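Enoyl-acyl carrier protein reductase (Uncultured bacterium, PDB 6KIA) probably catalyses the NADH-dependent reduction of enoyl-acyl carrier protein in fatty acid synthesis, and is linked to triclosan resistance. Local coordinates at residues I82-M87 against V138-A143. Sequence-based numbering, arbitrary orientation.
Sequences INVPLM and VAKVMA. With NAI (1,4-dihydronicotinamide adenine dinucleotide), chain D.
Val141 is the residue on which three side chains of 82-87 converge, and the distances place all three on its two methyls. Its CG1 is anti to the backbone N (chi1 168°), which puts CG2 anti to the carbonyl carbon; Val141 CG2 lies 3.8 Å from Val84 CB and 3.9 Å from Leu86 CD1, while Val141 CG1 takes Ile82 CD1 at 3.9 Å. With CG1 beside the backbone N (chi1 -64°) and chi2 extended, Ile82 also carries its CD1 to 3.7 Å from the carbonyl O of Val141. Leu86 reaches the helix with both branches: CD1 goes to Val141, whereas CD2 comes to 3.5 Å from the backbone N of Val138 and also touches Val138 CG2, the two side chains crossing at about a right angle. Its chi1 of -96° lies off the staggered values.

Topologically, the pairing is a Rossmann-type one: strand 80-83 lies parallel to strand 47-56 in the sheet of an NADH-binding fold, and helix 120-146 packs against it. The chain leaving the C-terminal end of strand 80-83 turns at Val84 and brings Leu86 and Met87 to the dinucleotide pocket. Ile82, Val84 and Leu86 point toward the helix, Asn83 and Pro85 away. Two inverse gamma turns, centred on Asn83 and Leu86, bend the backbone; Val84 N bonds to Ile82 O at 2.9 Å across the first. Met87, the last residue of the second, has its SD 3.7 Å from adenine N6A of NADH, and its carbonyl O is bonded by Arg133 of the same helix. Phe25, Ile51 and Phe134 also touch Leu86.

By contrast, the Lys140 side is the solvent-exposed edge, although its one methylene approach is close, Lys140 CD lying 3.6 Å from Val84 CG2. CB and CD of the lysine cross obliquely over Val84, mainly its CG2, with chi1 and chi2 both off the staggered values.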
loop_
_atom_site.group_PDB
_atom_site.type_symbol
_atom_site.label_atom_id
_atom_site.label_comp_id
_atom_site.label_asym_id
_atom_site.label_seq_id
_atom_site.Cartn_x
_atom_site.Cartn_y
_atom_site.Cartn_z
ATOM N N ILE A 82 -5.487 1.106 -20.742
ATOM C CA ILE A 82 -5.012 2.129 -21.669
ATOM C C ILE A 82 -3.520 1.929 -21.861
ATOM O O ILE A 82 -2.748 1.969 -20.892
ATOM C CB ILE A 82 -5.338 3.541 -21.156
ATOM C CG1 ILE A 82 -6.860 3.717 -21.087
ATOM C CG2 ILE A 82 -4.699 4.610 -22.052
ATOM C CD1 ILE A 82 -7.314 5.011 -20.458
ATOM N N ASN A 83 -3.110 1.650 -23.098
ATOM C CA ASN A 83 -1.763 1.131 -23.322
ATOM C C ASN A 83 -0.724 2.246 -23.447
ATOM O O ASN A 83 -0.197 2.519 -24.526
ATOM C CB ASN A 83 -1.725 0.255 -24.572
ATOM C CG ASN A 83 -0.534 -0.673 -24.584
ATOM O OD1 ASN A 83 0.286 -0.656 -23.663
ATOM N ND2 ASN A 83 -0.397 -1.451 -25.654
ATOM N N VAL A 84 -0.415 2.862 -22.313
ATOM C CA VAL A 84 0.614 3.883 -22.217
ATOM C C VAL A 84 1.492 3.502 -21.021
ATOM O O VAL A 84 0.966 3.174 -19.962
ATOM C CB VAL A 84 0.016 5.284 -22.038
ATOM C CG1 VAL A 84 1.105 6.308 -21.743
ATOM C CG2 VAL A 84 -0.816 5.671 -23.270
ATOM N N PRO A 85 2.825 3.469 -21.211
ATOM C CA PRO A 85 3.666 3.014 -20.090
ATOM C C PRO A 85 3.783 4.040 -18.961
ATOM O O PRO A 85 4.648 4.924 -19.008
ATOM C CB PRO A 85 5.024 2.761 -20.751
ATOM C CG PRO A 85 5.020 3.635 -21.973
ATOM C CD PRO A 85 3.601 3.690 -22.447
ATOM N N LEU A 86 2.944 3.893 -17.933
ATOM C CA LEU A 86 2.860 4.866 -16.858
ATOM C C LEU A 86 3.737 4.443 -15.697
ATOM O O LEU A 86 3.266 4.294 -14.561
ATOM C CB LEU A 86 1.413 5.028 -16.375
ATOM C CG LEU A 86 0.558 6.169 -16.923
ATOM C CD1 LEU A 86 -0.686 6.346 -16.043
ATOM C CD2 LEU A 86 1.341 7.462 -17.046
ATOM N N MET A 87 5.016 4.229 -15.987
ATOM C CA MET A 87 5.981 3.895 -14.944
ATOM C C MET A 87 6.398 5.125 -14.153
ATOM O O MET A 87 6.937 6.067 -14.720
ATOM C CB MET A 87 7.226 3.262 -15.565
ATOM C CG MET A 87 8.189 2.793 -14.519
ATOM S SD MET A 87 7.736 1.190 -13.893
ATOM C CE MET A 87 8.504 0.182 -15.163
ATOM N N VAL A 138 0.486 10.634 -18.233
ATOM C CA VAL A 138 -0.798 10.849 -17.595
ATOM C C VAL A 138 -1.710 11.640 -18.534
ATOM O O VAL A 138 -2.890 11.348 -18.633
ATOM C CB VAL A 138 -0.669 11.575 -16.237
ATOM C CG1 VAL A 138 -2.044 11.985 -15.710
ATOM C CG2 VAL A 138 -0.004 10.674 -15.234
ATOM N N ALA A 139 -1.151 12.620 -19.239
ATOM C CA ALA A 139 -1.949 13.404 -20.195
ATOM C C ALA A 139 -2.462 12.523 -21.339
ATOM O O ALA A 139 -3.646 12.621 -21.698
ATOM C CB ALA A 139 -1.136 14.571 -20.733
ATOM N N LYS A 140 -1.588 11.675 -21.900
ATOM C CA LYS A 140 -2.016 10.656 -22.868
ATOM C C LYS A 140 -3.198 9.821 -22.386
ATOM O O LYS A 140 -4.230 9.695 -23.073
ATOM C CB LYS A 140 -0.871 9.700 -23.201
ATOM C CG LYS A 140 -0.213 9.854 -24.560
ATOM C CD LYS A 140 -0.573 8.620 -25.383
ATOM C CE LYS A 140 0.458 8.287 -26.443
ATOM N NZ LYS A 140 0.128 6.990 -27.114
ATOM N N VAL A 141 -3.029 9.255 -21.193
ATOM C CA VAL A 141 -4.030 8.377 -20.612
ATOM C C VAL A 141 -5.342 9.119 -20.398
ATOM O O VAL A 141 -6.396 8.617 -20.761
ATOM C CB VAL A 141 -3.551 7.802 -19.265
ATOM C CG1 VAL A 141 -4.688 7.134 -18.547
ATOM C CG2 VAL A 141 -2.411 6.820 -19.493
ATOM N N MET A 142 -5.269 10.335 -19.863
ATOM C CA MET A 142 -6.472 11.097 -19.563
ATOM C C MET A 142 -7.167 11.533 -20.850
ATOM O O MET A 142 -8.399 11.647 -20.899
ATOM C CB MET A 142 -6.137 12.313 -18.692
ATOM C CG MET A 142 -5.701 11.945 -17.295
ATOM S SD MET A 142 -6.931 10.970 -16.403
ATOM C CE MET A 142 -5.889 10.336 -15.104
ATOM N N ALA A 143 -6.383 11.788 -21.886
ATOM C CA ALA A 143 -6.959 12.129 -23.191
ATOM C C ALA A 143 -7.797 10.966 -23.687
ATOM O O ALA A 143 -8.961 11.155 -24.099
ATOM C CB ALA A 143 -5.874 12.463 -24.191
HETATM P PA NAI D . 1.160 -4.556 -4.656
HETATM O O1A NAI D . 0.083 -5.490 -5.117
HETATM O O2A NAI D . 2.589 -4.938 -4.987
HETATM O O5B NAI D . 0.797 -3.113 -5.217
HETATM C C5B NAI D . 1.830 -2.200 -5.526
HETATM C C4B NAI D . 1.135 -1.169 -6.466
HETATM O O4B NAI D . 2.199 -0.068 -6.717
HETATM C C3B NAI D . 0.813 -1.666 -7.607
HETATM O O3B NAI D . -0.496 -1.158 -8.093
HETATM C C2B NAI D . 2.024 -1.196 -8.630
HETATM O O2B NAI D . 1.556 -1.302 -10.025
HETATM C C1B NAI D . 2.292 0.003 -8.245
HETATM N N9A NAI D . 3.715 0.341 -8.461
HETATM C C8A NAI D . 4.877 -0.094 -7.945
HETATM N N7A NAI D . 5.866 0.576 -8.532
HETATM C C5A NAI D . 5.313 1.442 -9.415
HETATM C C6A NAI D . 5.956 2.338 -10.255
HETATM N N6A NAI D . 7.336 2.665 -10.485
HETATM N N1A NAI D . 5.201 3.104 -11.061
HETATM C C2A NAI D . 3.837 2.983 -11.050
HETATM N N3A NAI D . 3.198 2.088 -10.207
HETATM C C4A NAI D . 3.972 1.310 -9.388
HETATM O O3 NAI D . 1.131 -4.377 -3.012
HETATM P PN NAI D . 0.083 -3.575 -2.084
HETATM O O1N NAI D . -1.308 -4.079 -2.311
HETATM O O2N NAI D . 0.605 -3.821 -0.677
HETATM O O5D NAI D . 0.196 -2.032 -2.471
HETATM C C5D NAI D . -0.939 -1.284 -2.875
HETATM C C4D NAI D . -1.033 -0.043 -1.959
HETATM O O4D NAI D . -1.363 -0.439 -0.745
HETATM C C3D NAI D . 0.332 0.626 -1.814
HETATM O O3D NAI D . 0.260 2.001 -1.987
HETATM C C2D NAI D . 0.670 0.313 -0.339
HETATM O O2D NAI D . 1.689 1.263 0.135
HETATM C C1D NAI D . -0.483 0.393 0.271
HETATM N N1N NAI D . -0.508 -0.273 1.573
HETATM C C2N NAI D . 0.054 -1.517 1.767
HETATM C C3N NAI D . 0.059 -2.087 3.048
HETATM C C7N NAI D . 0.640 -3.479 3.290
HETATM O O7N NAI D . 0.932 -3.847 4.425
HETATM N N7N NAI D . 0.827 -4.346 2.181
HETATM C C4N NAI D . -0.511 -1.439 4.134
HETATM C C5N NAI D . -1.124 -0.199 3.914
HETATM C C6N NAI D . -1.112 0.374 2.638
#